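Local coordinates for Lin1840 protein (Listeria innocua serovar 6a, PDB 4ZOA), which probably hydrolyses terminal, non-reducing beta-D-glucosyl residues to release beta-D-glucose, as a family 3 glycoside hydrolase, at residues M89-H94 with V133-M138. The protein carries 1 engineered substitution. Numbering follows the deposited sequence.
Sequences MADVIH and VTFSPM. With IFM (5-hydroxymethyl-3,4-dihydroxypiperidine), chain C.
Ala90 O is approached by two donors from the 133-138 segment: Phe135 N gives it a hydrogen bond of 2.9 Å, with 157° at the hydrogen, and Thr134 CA adds a C-H···O contact at 3.1 Å. With the bond from Ala90 N to Val133 O, this establishes parallel pairing of Met89 with Val133 and Ala90 with Thr134. Past the end of strand 87-90, the Thr134 side chain takes over: with OG1 trans to the backbone N, its hydroxyl is carried to Val92 O, to which Thr134 OG1 donates over 2.8 Å. That bond meets the carbonyl at 108°, far from the line of C=O. Ser136 OG, hydrogen-bonded to Tyr172 of helix 158-173, also shares a water with Ile93 O.

On the sheet face of Met89 and Val133, the two side chains run alongside each other, and Met89 crosses Phe135 at about a right angle. Met89 CB reaches Phe135 CZ at 3.3 Å, and Met89 SD lies obliquely beside the ring, 4.6 Å from its centroid, in a Met-aromatic contact. The same ring has the Asp91 carboxylate at its edge, with the two planes 52° apart and Asp91 OD1, near the ring plane, 3.3 Å from Phe135 CD2. Each carboxylate oxygen accepts a ligand hydroxyl, Asp91 OD1 that of O4 and Asp91 OD2 that of O6 (2.6 Å), a two-point grip that fixes the rotation of the group. Parallel strands with ligand-binding residues such as Asp91, Lys191 and His192 at or just past their C-terminal ends, and Phe135 packed beside the piperidine, are characteristic of the TIM-barrel-like N-terminal domain and sugar pocket of family 3 glycoside hydrolases.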
loop_
_atom_site.group_PDB
_atom_site.type_symbol
_atom_site.label_atom_id
_atom_site.label_comp_id
_atom_site.label_asym_id
_atom_site.label_seq_id
_atom_site.Cartn_x
_atom_site.Cartn_y
_atom_site.Cartn_z
ATOM N N MET A 89 -29.977 -11.754 -14.923
ATOM C CA MET A 89 -29.028 -11.643 -13.807
ATOM C C MET A 89 -29.302 -10.386 -12.996
ATOM O O MET A 89 -29.861 -9.386 -13.494
ATOM C CB MET A 89 -27.578 -11.667 -14.294
ATOM C CG MET A 89 -27.295 -12.697 -15.370
ATOM S SD MET A 89 -25.554 -13.048 -15.538
ATOM C CE MET A 89 -25.695 -13.986 -17.044
ATOM N N ALA A 90 -28.899 -10.458 -11.734
ATOM C CA ALA A 90 -29.231 -9.417 -10.787
ATOM C C ALA A 90 -28.206 -9.358 -9.651
ATOM O O ALA A 90 -27.613 -10.381 -9.260
ATOM C CB ALA A 90 -30.596 -9.679 -10.216
ATOM N N ASP A 91 -28.091 -8.161 -9.094
ATOM C CA ASP A 91 -27.292 -7.926 -7.898
ATOM C C ASP A 91 -28.081 -8.229 -6.640
ATOM O O ASP A 91 -28.838 -7.392 -6.129
ATOM C CB ASP A 91 -26.812 -6.449 -7.908
ATOM C CG ASP A 91 -25.747 -6.214 -8.939
ATOM O OD1 ASP A 91 -24.727 -6.910 -8.870
ATOM O OD2 ASP A 91 -25.908 -5.362 -9.824
ATOM N N VAL A 92 -27.946 -9.435 -6.143
ATOM C CA VAL A 92 -28.547 -9.766 -4.854
ATOM C C VAL A 92 -27.348 -10.087 -3.919
ATOM O O VAL A 92 -26.804 -11.149 -3.930
ATOM C CB VAL A 92 -29.555 -10.924 -4.951
ATOM C CG1 VAL A 92 -30.417 -10.996 -3.680
ATOM C CG2 VAL A 92 -30.436 -10.775 -6.214
ATOM N N ILE A 93 -26.974 -9.110 -3.101
ATOM C CA ILE A 93 -25.699 -9.085 -2.419
ATOM C C ILE A 93 -25.897 -9.448 -0.987
ATOM O O ILE A 93 -25.152 -10.235 -0.413
ATOM C CB ILE A 93 -25.060 -7.676 -2.513
ATOM C CG1 ILE A 93 -25.111 -7.215 -3.956
ATOM C CG2 ILE A 93 -23.627 -7.684 -1.977
ATOM C CD1 ILE A 93 -24.539 -8.210 -4.983
ATOM N N HIS A 94 -26.840 -8.815 -0.362
ATOM C CA HIS A 94 -27.130 -9.206 1.001
ATOM C C HIS A 94 -28.627 -9.194 1.259
ATOM O O HIS A 94 -29.124 -8.686 2.267
ATOM C CB HIS A 94 -26.318 -8.356 1.983
ATOM C CG HIS A 94 -26.546 -6.884 1.878
ATOM N ND1 HIS A 94 -27.192 -6.173 2.862
ATOM C CD2 HIS A 94 -26.190 -5.975 0.928
ATOM C CE1 HIS A 94 -27.245 -4.897 2.517
ATOM N NE2 HIS A 94 -26.603 -4.747 1.373
ATOM N N VAL A 133 -29.860 -15.544 -12.015
ATOM C CA VAL A 133 -28.456 -15.422 -11.499
ATOM C C VAL A 133 -28.288 -14.245 -10.499
ATOM O O VAL A 133 -28.921 -13.180 -10.656
ATOM C CB VAL A 133 -27.448 -15.215 -12.655
ATOM C CG1 VAL A 133 -26.000 -15.314 -12.160
ATOM C CG2 VAL A 133 -27.671 -16.206 -13.788
ATOM N N THR A 134 -27.458 -14.441 -9.456
ATOM C CA THR A 134 -27.032 -13.312 -8.627
ATOM C C THR A 134 -25.536 -13.067 -8.713
ATOM O O THR A 134 -24.758 -13.996 -8.754
ATOM C CB THR A 134 -27.436 -13.394 -7.152
ATOM O OG1 THR A 134 -26.994 -12.194 -6.486
ATOM C CG2 THR A 134 -26.862 -14.679 -6.481
ATOM N N PHE A 135 -25.177 -11.787 -8.785
ATOM C CA PHE A 135 -23.807 -11.322 -8.799
ATOM C C PHE A 135 -23.256 -11.278 -7.362
ATOM O O PHE A 135 -22.918 -10.231 -6.850
ATOM C CB PHE A 135 -23.749 -9.959 -9.475
ATOM C CG PHE A 135 -24.163 -9.961 -10.938
ATOM C CD1 PHE A 135 -23.674 -10.917 -11.814
ATOM C CD2 PHE A 135 -24.972 -8.941 -11.432
ATOM C CE1 PHE A 135 -24.018 -10.915 -13.152
ATOM C CE2 PHE A 135 -25.305 -8.904 -12.763
ATOM C CZ PHE A 135 -24.853 -9.907 -13.628
ATOM N N SER A 136 -23.206 -12.465 -6.751
ATOM C CA SER A 136 -22.755 -12.727 -5.362
ATOM C C SER A 136 -22.268 -14.212 -5.284
ATOM O O SER A 136 -22.789 -15.052 -6.030
ATOM C CB SER A 136 -23.911 -12.460 -4.367
ATOM O OG SER A 136 -23.558 -12.871 -3.045
ATOM N N PRO A 137 -21.286 -14.552 -4.407
ATOM C CA PRO A 137 -20.547 -13.748 -3.434
ATOM C C PRO A 137 -19.368 -12.931 -4.000
ATOM O O PRO A 137 -18.785 -13.249 -5.014
ATOM C CB PRO A 137 -20.037 -14.781 -2.460
ATOM C CG PRO A 137 -19.713 -15.914 -3.350
ATOM C CD PRO A 137 -20.817 -15.945 -4.385
ATOM N N MET A 138 -19.115 -11.828 -3.317
ATOM C CA MET A 138 -17.973 -10.992 -3.528
ATOM C C MET A 138 -16.911 -11.551 -2.582
ATOM O O MET A 138 -17.033 -11.478 -1.373
ATOM C CB MET A 138 -18.371 -9.563 -3.191
ATOM C CG MET A 138 -17.315 -8.535 -3.499
ATOM S SD MET A 138 -16.103 -8.370 -2.174
ATOM C CE MET A 138 -15.565 -6.718 -2.691
HETATM O O4 IFM C . -22.123 -6.793 -9.680
HETATM C C4 IFM C . -21.725 -5.467 -10.007
HETATM C C3 IFM C . -20.248 -5.280 -9.692
HETATM O O3 IFM C . -20.057 -5.661 -8.347
HETATM C C2 IFM C . -19.684 -3.882 -10.042
HETATM N N IFM C . -20.099 -3.423 -11.363
HETATM C C1 IFM C . -21.476 -3.686 -11.742
HETATM C C5 IFM C . -21.864 -5.150 -11.488
HETATM C C6 IFM C . -23.283 -5.478 -12.031
HETATM O O6 IFM C . -24.225 -4.520 -11.598
HETATM O O HOH W 1 -22.703 -10.812 -1.645
#